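Putative phosphohistidine phosphatase SixA (Agrobacterium tumefaciens, PDB 2RFL) probably removes phosphate groups from phosphorylated substrates, possibly phosphohistidine in proteins, as a member of the histidine phosphatase superfamily, although its substrate has not been established. Local coordinates at residues V11-H16 with S138-S143; E95-L100 with V113-T118; P55-S60 with A102-V107; F7-Y12 with E106-M111. One frame throughout, in Å; residues are numbered along the deposited sequence.

Contact 1 (V11-H16 with S138-S143); sequences VYLLRH and SGFPTS
At the C-terminal end of the central strand 10-15 sits Arg15-His16, the Arg-His pair that gives the histidine phosphatase fold its signature, and the loop 138-143 wraps around it just before strand 145-149. Arg15 leaves the strand with CG anti to the backbone N (chi1 -174°) and runs out extended along the loop backbone. Its CB lies 3.2 Å from Pro141 O and also rests obliquely against the Phe140 ring. CG follows beside the same carbonyl, and CD then passes 3.3 Å from Phe140 O. The guanidinium is fixed in two ways. The methyl CG2 of Thr142 sits over the centre of one face, 3.8 Å from CZ, while NH1 donates to Phe140 O over 2.8 Å, in both the carbonyl plane and, nearly, the guanidinium plane. The side-chain nitrogen ND2 of Asn116 shares that carbonyl, so the loop oxygen is gripped twice.

Behind the arginine, Phe140 turns its ring edge to the strand, with CZ 3.2 Å from Leu13 O, and packs on Met119 and Leu123 of helix 118-127. Thr142 OG1 is hydrogen-bonded to Glu40 OE1. His16, probably the residue phosphorylated during catalysis in this family, is held here by its main chain: Ser143, whose backbone adopts left-handed helical angles, donates N-H to His16 O over 3.0 Å, with the donor N above the carbonyl plane, and makes a weaker, strongly bent bond of 2.8 Å from N to Arg15 O.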
# COMPACT_ATOMS: atom_id res chain seq x y z
N VAL A 11 1.20 2.76 -9.71
CA VAL A 11 0.56 2.74 -8.39
C VAL A 11 0.98 1.51 -7.57
O VAL A 11 0.77 0.37 -7.96
CB VAL A 11 -0.99 2.72 -8.49
CG1 VAL A 11 -1.66 2.32 -7.19
CG2 VAL A 11 -1.50 4.08 -8.88
N TYR A 12 1.56 1.77 -6.41
CA TYR A 12 1.79 0.71 -5.44
C TYR A 12 0.77 0.83 -4.33
O TYR A 12 0.52 1.95 -3.82
CB TYR A 12 3.18 0.81 -4.84
CG TYR A 12 4.33 0.82 -5.85
CD1 TYR A 12 5.00 2.01 -6.16
CD2 TYR A 12 4.80 -0.40 -6.43
CE1 TYR A 12 6.07 2.00 -7.07
CE2 TYR A 12 5.88 -0.41 -7.33
CZ TYR A 12 6.50 0.79 -7.64
OH TYR A 12 7.56 0.80 -8.52
N LEU A 13 0.17 -0.32 -4.00
CA LEU A 13 -0.82 -0.46 -2.93
C LEU A 13 -0.40 -1.47 -1.87
O LEU A 13 -0.45 -2.70 -2.11
CB LEU A 13 -2.16 -0.95 -3.50
CG LEU A 13 -2.94 -0.21 -4.57
CD1 LEU A 13 -4.16 -1.05 -4.86
CD2 LEU A 13 -3.35 1.12 -4.05
N LEU A 14 -0.07 -0.93 -0.70
CA LEU A 14 0.53 -1.64 0.42
C LEU A 14 -0.38 -1.66 1.65
O LEU A 14 -0.70 -0.63 2.26
CB LEU A 14 1.93 -1.02 0.79
CG LEU A 14 2.71 -1.60 2.01
CD1 LEU A 14 3.05 -3.10 1.88
CD2 LEU A 14 3.98 -0.81 2.38
N ARG A 15 -0.78 -2.86 2.05
CA ARG A 15 -1.48 -2.98 3.30
C ARG A 15 -0.43 -3.05 4.39
O ARG A 15 0.64 -3.61 4.19
CB ARG A 15 -2.42 -4.17 3.32
CG ARG A 15 -3.27 -4.19 4.59
CD ARG A 15 -4.45 -5.12 4.53
NE ARG A 15 -4.99 -5.26 5.86
CZ ARG A 15 -5.53 -6.39 6.33
NH1 ARG A 15 -5.66 -7.45 5.53
NH2 ARG A 15 -5.97 -6.45 7.58
N HIS A 16 -0.73 -2.43 5.54
CA HIS A 16 0.16 -2.40 6.67
C HIS A 16 0.40 -3.85 7.10
O HIS A 16 -0.42 -4.74 6.82
CB HIS A 16 -0.43 -1.55 7.82
CG HIS A 16 -1.65 -2.15 8.44
ND1 HIS A 16 -1.59 -3.19 9.35
CD2 HIS A 16 -2.96 -1.91 8.24
CE1 HIS A 16 -2.82 -3.55 9.69
NE2 HIS A 16 -3.67 -2.77 9.04
N SER A 138 -8.67 -15.01 -1.00
CA SER A 138 -8.96 -14.67 0.39
C SER A 138 -8.76 -13.19 0.76
O SER A 138 -8.62 -12.85 1.93
CB SER A 138 -8.19 -15.59 1.34
OG SER A 138 -6.84 -15.69 0.95
N GLY A 139 -8.75 -12.31 -0.23
CA GLY A 139 -8.69 -10.88 0.03
C GLY A 139 -7.29 -10.30 0.09
O GLY A 139 -6.32 -10.99 -0.20
N PHE A 140 -7.20 -9.03 0.48
CA PHE A 140 -5.96 -8.23 0.41
C PHE A 140 -5.22 -8.32 1.77
O PHE A 140 -5.62 -7.66 2.76
CB PHE A 140 -6.34 -6.79 0.05
CG PHE A 140 -5.22 -5.95 -0.47
CD1 PHE A 140 -4.02 -5.81 0.23
CD2 PHE A 140 -5.38 -5.24 -1.66
CE1 PHE A 140 -2.97 -5.01 -0.23
CE2 PHE A 140 -4.35 -4.43 -2.14
CZ PHE A 140 -3.12 -4.32 -1.41
N PRO A 141 -4.16 -9.16 1.82
CA PRO A 141 -3.45 -9.49 3.05
C PRO A 141 -2.54 -8.35 3.61
O PRO A 141 -2.28 -7.35 2.91
CB PRO A 141 -2.61 -10.71 2.63
CG PRO A 141 -2.35 -10.52 1.16
CD PRO A 141 -3.58 -9.84 0.64
N THR A 142 -2.08 -8.52 4.85
CA THR A 142 -1.19 -7.56 5.49
C THR A 142 0.18 -7.58 4.87
O THR A 142 0.74 -8.64 4.63
CB THR A 142 -0.98 -7.83 6.99
OG1 THR A 142 -0.49 -9.17 7.20
CG2 THR A 142 -2.25 -7.53 7.78
N SER A 143 0.74 -6.41 4.66
CA SER A 143 1.98 -6.22 3.85
C SER A 143 1.93 -6.81 2.45
O SER A 143 2.99 -7.15 1.90
CB SER A 143 3.25 -6.66 4.56
OG SER A 143 4.33 -6.04 3.87

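Contact 2 (E95-L100 with V113-T118); sequences ETYLSL and VGHNPT
The Tyr97 ring lies with one face under Thr118, whose methyl CG2 stands almost on the ring normal, 3.6 Å from the centroid and 8° off it, in a CH-pi contact; the two side chains cross at about a right angle. The His115 ring meets the same tyrosine at its edge, CD2 approaching Tyr97 OH in the plane. CG2 of Thr118, roughly anti to the backbone N, is the branch that touches the tyrosine ring. On its far side that methyl touches the main chain leading up to the tyrosine, 3.5 Å from Glu95 O.

The hydroxyl of Tyr97 is the polar centre. Tyr97 OH accepts His115 N-H over 3.1 Å (N to O), nearly straight at 174°, and also bonds to Met89 O. A water donates to Tyr97 OH over 2.9 Å and lies 2.7 Å from Thr118 OG1, tying both side chains together. Gly114, with no side chain, lets the hydroxyl lie 3.6 Å from its CA. Tyr97 occupies the N-cap position of helix 98-102, and its backbone N bonds to Thr122 OG1 in helix 118-127.

The bond to the His115 backbone probably helps place the ring, which stands beside His16 with NE2 bonded to Ser61 OG. The sequence Gly-His-Asn-Pro, with a cis peptide before Pro117, leaves strand 109-114 and leads into helix 118-127. His115 probably corresponds to the second active-site histidine of the histidine phosphatase family, and Tyr97 is consistent with a second-shell residue that positions it.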
# COMPACT_ATOMS: atom_id res chain seq x y z
N GLU A 95 -14.65 5.30 0.49
CA GLU A 95 -14.56 3.89 0.25
C GLU A 95 -13.21 3.54 -0.35
O GLU A 95 -12.77 2.38 -0.27
CB GLU A 95 -15.72 3.38 -0.61
CG GLU A 95 -15.97 4.23 -1.85
CD GLU A 95 -17.23 3.85 -2.58
OE1 GLU A 95 -17.38 2.63 -2.83
OE2 GLU A 95 -18.04 4.77 -2.92
N THR A 96 -12.55 4.53 -0.95
CA THR A 96 -11.26 4.30 -1.62
C THR A 96 -10.18 5.36 -1.34
O THR A 96 -10.39 6.35 -0.63
CB THR A 96 -11.43 4.04 -3.13
OG1 THR A 96 -11.76 5.26 -3.79
CG2 THR A 96 -12.53 3.01 -3.38
N TYR A 97 -8.99 5.09 -1.85
CA TYR A 97 -7.93 6.08 -1.79
C TYR A 97 -7.68 6.69 -3.18
O TYR A 97 -6.66 7.32 -3.40
CB TYR A 97 -6.65 5.47 -1.22
CG TYR A 97 -6.69 5.00 0.22
CD1 TYR A 97 -7.06 5.87 1.29
CD2 TYR A 97 -6.33 3.70 0.53
CE1 TYR A 97 -7.07 5.40 2.61
CE2 TYR A 97 -6.30 3.24 1.81
CZ TYR A 97 -6.65 4.07 2.86
OH TYR A 97 -6.61 3.50 4.14
N LEU A 98 -8.58 6.45 -4.13
CA LEU A 98 -8.38 6.88 -5.53
C LEU A 98 -8.03 8.38 -5.76
O LEU A 98 -7.36 8.75 -6.68
CB LEU A 98 -9.59 6.47 -6.38
CG LEU A 98 -9.37 5.14 -7.09
CD1 LEU A 98 -10.68 4.44 -7.36
CD2 LEU A 98 -8.60 5.32 -8.39
N SER A 99 -8.57 9.24 -4.92
CA SER A 99 -8.35 10.65 -5.01
C SER A 99 -6.92 11.04 -4.58
O SER A 99 -6.31 11.91 -5.18
CB SER A 99 -9.38 11.32 -4.15
OG SER A 99 -10.65 11.05 -4.70
N LEU A 100 -6.38 10.37 -3.58
CA LEU A 100 -4.97 10.53 -3.24
C LEU A 100 -4.00 10.21 -4.40
O LEU A 100 -2.97 10.88 -4.61
CB LEU A 100 -4.65 9.65 -2.07
CG LEU A 100 -5.25 10.10 -0.76
CD1 LEU A 100 -4.51 9.39 0.30
CD2 LEU A 100 -5.07 11.58 -0.62
N VAL A 113 0.10 3.71 1.69
CA VAL A 113 0.19 2.80 2.86
C VAL A 113 -0.99 3.05 3.84
O VAL A 113 -0.98 3.97 4.65
CB VAL A 113 1.58 2.92 3.59
CG1 VAL A 113 1.73 1.92 4.79
CG2 VAL A 113 2.72 2.76 2.61
N GLY A 114 -2.00 2.20 3.76
CA GLY A 114 -3.20 2.31 4.62
C GLY A 114 -3.82 0.96 4.89
O GLY A 114 -3.11 -0.05 4.92
N HIS A 115 -5.14 0.96 5.07
CA HIS A 115 -5.85 -0.15 5.72
C HIS A 115 -7.00 -0.67 4.88
O HIS A 115 -7.57 0.07 4.08
CB HIS A 115 -6.48 0.26 7.08
CG HIS A 115 -5.67 1.22 7.89
ND1 HIS A 115 -5.22 0.92 9.16
CD2 HIS A 115 -5.30 2.50 7.67
CE1 HIS A 115 -4.58 1.95 9.67
NE2 HIS A 115 -4.61 2.93 8.78
N ASN A 116 -7.34 -1.94 5.11
CA ASN A 116 -8.61 -2.55 4.70
C ASN A 116 -9.79 -1.92 5.48
O ASN A 116 -9.61 -1.51 6.61
CB ASN A 116 -8.55 -4.07 4.94
CG ASN A 116 -8.05 -4.85 3.72
OD1 ASN A 116 -7.88 -4.32 2.61
ND2 ASN A 116 -7.84 -6.14 3.91
N PRO A 117 -11.01 -1.87 4.89
CA PRO A 117 -11.47 -2.27 3.56
C PRO A 117 -11.04 -1.30 2.48
O PRO A 117 -11.09 -1.66 1.30
CB PRO A 117 -13.00 -2.18 3.66
CG PRO A 117 -13.33 -1.68 4.93
CD PRO A 117 -12.12 -1.34 5.70
N THR A 118 -10.66 -0.07 2.86
CA THR A 118 -10.29 0.95 1.89
C THR A 118 -9.21 0.51 0.89
O THR A 118 -9.30 0.85 -0.28
CB THR A 118 -9.85 2.21 2.60
OG1 THR A 118 -10.56 2.30 3.83
CG2 THR A 118 -10.10 3.45 1.73
O HOH W 1 -8.99 3.27 5.85

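Contact 3 (P55-S60 with A102-V107); sequences PDLILS and AAQTEV
A parallel beta-alpha-beta crossover leads from strand 82-85 through helix 98-102 to strand 109-114, and because strand 57-60 lies between those two strands in the sheet, the crossover must pass over it. The contact is where the closing loop 102-107 settles on the residues that 57-60 turns to that face. It is entirely van der Waals in character, with no hydrogen bond between the segments, and lies near the surface.

Two side chains of the loop do the work. Val107 has CG1 anti to its backbone N (chi1 -168°), which sets this methyl against two neighbours where the chain enters the strand: Asp56 CB at 3.7 Å and Leu57 CB at 3.8 Å. Asp56 and Val107 lie alongside, pointing opposite ways, so the carboxylate runs on beyond the methyl, and its OD2 is held by the backbone N of Ser109, just past the loop.

Gln104 is the centre of an inverse gamma turn, where the chain bends sharply after the helix. Its side chain folds at chi2 (-53°), which brings the tip back toward the helix, where NE2 donates to Leu100 O. In this shape it crosses Leu57 at about a right angle, CG lying 4.2 Å from Leu57 CD2. The two leucines leave the backbone differently: Leu57 CG is anti to N, Leu59 CG anti to the carbonyl carbon. Leu59 meets the glutamine tip to tip, its CD1 packed 3.8 Å from Gln104 NE2.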
# COMPACT_ATOMS: atom_id res chain seq x y z
N PRO A 55 9.14 3.84 -5.16
CA PRO A 55 8.22 4.93 -5.43
C PRO A 55 8.85 6.27 -5.15
O PRO A 55 9.65 6.40 -4.24
CB PRO A 55 7.05 4.66 -4.48
CG PRO A 55 7.58 3.60 -3.48
CD PRO A 55 9.01 3.40 -3.76
N ASP A 56 8.48 7.27 -5.95
CA ASP A 56 8.90 8.66 -5.75
C ASP A 56 8.29 9.26 -4.49
O ASP A 56 8.97 9.89 -3.71
CB ASP A 56 8.48 9.49 -6.96
CG ASP A 56 8.90 8.86 -8.25
OD1 ASP A 56 9.88 8.07 -8.27
OD2 ASP A 56 8.28 9.16 -9.27
N LEU A 57 6.99 9.02 -4.31
CA LEU A 57 6.21 9.48 -3.16
C LEU A 57 5.45 8.34 -2.40
O LEU A 57 4.78 7.52 -3.03
CB LEU A 57 5.23 10.58 -3.61
CG LEU A 57 4.16 11.00 -2.60
CD1 LEU A 57 4.65 11.86 -1.44
CD2 LEU A 57 3.03 11.66 -3.35
N ILE A 58 5.59 8.33 -1.08
CA ILE A 58 4.83 7.44 -0.20
C ILE A 58 3.81 8.20 0.63
O ILE A 58 4.20 9.04 1.44
CB ILE A 58 5.74 6.68 0.83
CG1 ILE A 58 6.76 5.79 0.12
CG2 ILE A 58 4.90 5.84 1.79
CD1 ILE A 58 7.95 5.44 0.96
N LEU A 59 2.51 7.87 0.46
CA LEU A 59 1.41 8.40 1.30
C LEU A 59 0.91 7.35 2.28
O LEU A 59 0.50 6.27 1.90
CB LEU A 59 0.25 8.89 0.44
CG LEU A 59 0.52 9.94 -0.64
CD1 LEU A 59 -0.71 10.31 -1.48
CD2 LEU A 59 1.19 11.13 0.03
N SER A 60 0.99 7.66 3.56
CA SER A 60 0.70 6.66 4.60
C SER A 60 -0.23 7.21 5.65
O SER A 60 -0.19 8.40 5.93
CB SER A 60 2.00 6.24 5.31
OG SER A 60 1.78 5.36 6.43
N ALA A 102 -4.85 10.05 -7.99
CA ALA A 102 -4.99 10.88 -9.20
C ALA A 102 -4.55 12.32 -8.98
O ALA A 102 -4.02 12.96 -9.91
CB ALA A 102 -6.41 10.87 -9.67
N ALA A 103 -4.80 12.82 -7.76
CA ALA A 103 -4.31 14.12 -7.31
C ALA A 103 -2.82 14.42 -7.62
O ALA A 103 -2.47 15.54 -7.81
CB ALA A 103 -4.60 14.33 -5.78
N GLN A 104 -1.97 13.41 -7.65
CA GLN A 104 -0.55 13.60 -7.75
C GLN A 104 -0.12 13.67 -9.22
O GLN A 104 0.51 12.75 -9.75
CB GLN A 104 0.18 12.50 -7.01
CG GLN A 104 -0.41 12.11 -5.69
CD GLN A 104 -0.64 13.28 -4.71
OE1 GLN A 104 0.05 14.29 -4.73
NE2 GLN A 104 -1.60 13.10 -3.84
N THR A 105 -0.45 14.81 -9.82
CA THR A 105 -0.43 15.04 -11.26
C THR A 105 0.94 15.04 -11.97
O THR A 105 1.00 14.77 -13.16
CB THR A 105 -1.23 16.32 -11.65
OG1 THR A 105 -1.38 17.20 -10.51
CG2 THR A 105 -2.63 15.92 -12.20
N GLU A 106 2.00 15.32 -11.21
CA GLU A 106 3.38 15.24 -11.71
C GLU A 106 4.35 14.46 -10.79
O GLU A 106 5.46 14.92 -10.52
CB GLU A 106 3.93 16.65 -11.96
CG GLU A 106 3.17 17.46 -13.02
CD GLU A 106 3.45 18.96 -12.96
OE1 GLU A 106 3.86 19.44 -11.86
OE2 GLU A 106 3.25 19.64 -14.00
N VAL A 107 3.92 13.30 -10.31
CA VAL A 107 4.77 12.34 -9.62
C VAL A 107 4.60 11.05 -10.38
O VAL A 107 3.46 10.57 -10.55
CB VAL A 107 4.29 12.08 -8.17
CG1 VAL A 107 5.34 11.32 -7.37
CG2 VAL A 107 3.90 13.35 -7.47

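Contact 4 (F7-Y12 with E106-M111); sequences FPTRVY and EVQSVM
Backbone bonds of a parallel pairing come first. Arg10 O accepts Val110 N over 3.0 Å, nearly along the C=O axis, and Val110 O takes Tyr12 N at 2.8 Å in the carbonyl plane. Ahead of the strands Gln108 O is used twice, firmly by Thr9 N (2.8 Å) and weakly by Arg10 N.

The side chains close around this zip. Pro8 lies tight on Val110, CG against CG1 at 3.2 Å; CG1 occupies the crowded place between Val110's backbone N and carbonyl carbon. A cis peptide precedes Pro8; Phe7 lies obliquely against the other chain, its CE2 3.8 Å from Gln108 CA. On the face with Arg10 and Ser109, Tyr12 CB meets Met111 CB (a selenomethionine) at 3.7 Å, while the tyrosine ring takes Arg10 CG over one face, offset toward the rim.

Farther out, Arg10 reaches Asp149 in a salt bridge and Asp56 OD2 holds Ser109 N. The axes of strands 10-12 and 109-111 approach to 4.7 Å and run 14° from parallel, mid-sheet: strand 145-149 flanks 10-15 on one side, and strand 57-60 flanks 109-114 on the other.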
# COMPACT_ATOMS: atom_id res chain seq x y z
N PHE A 7 -0.30 11.12 -15.24
CA PHE A 7 0.58 10.83 -14.09
C PHE A 7 -0.21 10.79 -12.79
O PHE A 7 -0.97 11.71 -12.53
CB PHE A 7 1.64 11.94 -13.94
CG PHE A 7 2.99 11.64 -14.57
CD1 PHE A 7 3.10 10.94 -15.76
CD2 PHE A 7 4.14 12.14 -13.98
CE1 PHE A 7 4.34 10.70 -16.33
CE2 PHE A 7 5.38 11.91 -14.53
CZ PHE A 7 5.48 11.18 -15.71
N PRO A 8 0.02 9.78 -11.92
CA PRO A 8 1.00 8.66 -11.89
C PRO A 8 0.90 7.62 -13.00
O PRO A 8 -0.16 7.35 -13.53
CB PRO A 8 0.73 8.00 -10.51
CG PRO A 8 0.05 9.14 -9.68
CD PRO A 8 -0.84 9.76 -10.71
N THR A 9 2.03 7.01 -13.33
CA THR A 9 2.06 5.92 -14.29
C THR A 9 2.24 4.54 -13.60
O THR A 9 2.01 3.50 -14.20
CB THR A 9 3.02 6.22 -15.49
OG1 THR A 9 4.37 5.87 -15.20
CG2 THR A 9 2.98 7.68 -15.81
N ARG A 10 2.64 4.58 -12.33
CA ARG A 10 2.71 3.38 -11.49
C ARG A 10 2.14 3.62 -10.10
O ARG A 10 2.57 4.55 -9.41
CB ARG A 10 4.15 2.84 -11.37
CG ARG A 10 4.21 1.49 -10.62
CD ARG A 10 5.41 0.64 -10.98
NE ARG A 10 5.31 0.05 -12.30
CZ ARG A 10 6.15 -0.86 -12.78
NH1 ARG A 10 7.15 -1.30 -12.02
NH2 ARG A 10 6.00 -1.36 -13.99
N VAL A 11 1.20 2.76 -9.71
CA VAL A 11 0.56 2.74 -8.39
C VAL A 11 0.98 1.51 -7.57
O VAL A 11 0.77 0.37 -7.96
CB VAL A 11 -0.99 2.72 -8.49
CG1 VAL A 11 -1.66 2.32 -7.19
CG2 VAL A 11 -1.50 4.08 -8.88
N TYR A 12 1.56 1.77 -6.41
CA TYR A 12 1.79 0.71 -5.44
C TYR A 12 0.77 0.83 -4.33
O TYR A 12 0.52 1.95 -3.82
CB TYR A 12 3.18 0.81 -4.84
CG TYR A 12 4.33 0.82 -5.85
CD1 TYR A 12 5.00 2.01 -6.16
CD2 TYR A 12 4.80 -0.40 -6.43
CE1 TYR A 12 6.07 2.00 -7.07
CE2 TYR A 12 5.88 -0.41 -7.33
CZ TYR A 12 6.50 0.79 -7.64
OH TYR A 12 7.56 0.80 -8.52
N GLU A 106 2.00 15.32 -11.21
CA GLU A 106 3.38 15.24 -11.71
C GLU A 106 4.35 14.46 -10.79
O GLU A 106 5.46 14.92 -10.52
CB GLU A 106 3.93 16.65 -11.96
CG GLU A 106 3.17 17.46 -13.02
CD GLU A 106 3.45 18.96 -12.96
OE1 GLU A 106 3.86 19.44 -11.86
OE2 GLU A 106 3.25 19.64 -14.00
N VAL A 107 3.92 13.30 -10.31
CA VAL A 107 4.77 12.34 -9.62
C VAL A 107 4.60 11.05 -10.38
O VAL A 107 3.46 10.57 -10.55
CB VAL A 107 4.29 12.08 -8.17
CG1 VAL A 107 5.34 11.32 -7.37
CG2 VAL A 107 3.90 13.35 -7.47
N GLN A 108 5.71 10.48 -10.85
CA GLN A 108 5.67 9.35 -11.77
C GLN A 108 5.13 8.07 -11.14
O GLN A 108 4.31 7.40 -11.75
CB GLN A 108 7.05 9.09 -12.36
CG GLN A 108 7.07 7.96 -13.36
CD GLN A 108 8.47 7.51 -13.71
OE1 GLN A 108 9.22 8.23 -14.40
NE2 GLN A 108 8.84 6.32 -13.25
N SER A 109 5.64 7.73 -9.95
CA SER A 109 5.16 6.57 -9.18
C SER A 109 4.83 6.86 -7.73
O SER A 109 5.55 7.54 -7.02
CB SER A 109 6.09 5.33 -9.30
OG SER A 109 7.45 5.62 -9.11
N VAL A 110 3.71 6.31 -7.29
CA VAL A 110 3.21 6.62 -5.98
C VAL A 110 2.69 5.38 -5.25
O VAL A 110 2.05 4.50 -5.83
CB VAL A 110 2.17 7.79 -6.01
CG1 VAL A 110 1.20 7.58 -7.12
CG2 VAL A 110 1.41 7.92 -4.69
N MSE A 111 2.99 5.35 -3.96
CA MSE A 111 2.65 4.25 -3.11
C MSE A 111 1.78 4.73 -1.96
O MSE A 111 2.13 5.68 -1.25
CB MSE A 111 3.89 3.60 -2.55
CG MSE A 111 3.55 2.60 -1.49
SE MSE A 111 4.96 1.36 -1.17
CE MSE A 111 5.82 2.16 0.45

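Contacts 1 and 4 lie at opposite ends of strand 10-15, their centres about 17 Å apart, and contacts 2 and 4 likewise divide strand 109-114. At the C-terminal ends of these neighbouring strands contacts 1 and 2 converge, centres about 10 Å apart, to build what is probably the active site: His16 CD2 stands 3.7 Å from His115 ND1, and Leu14 CD2 packs 3.8 Å from Val113 CG2. Contacts 3 and 4, only about 5 Å apart between centres, share Glu106 and Val107 at the N-terminal ends of these strands. There strand 57-60 joins strand 109-114 directly, Leu59 N lying 2.8 Å from Met111 O.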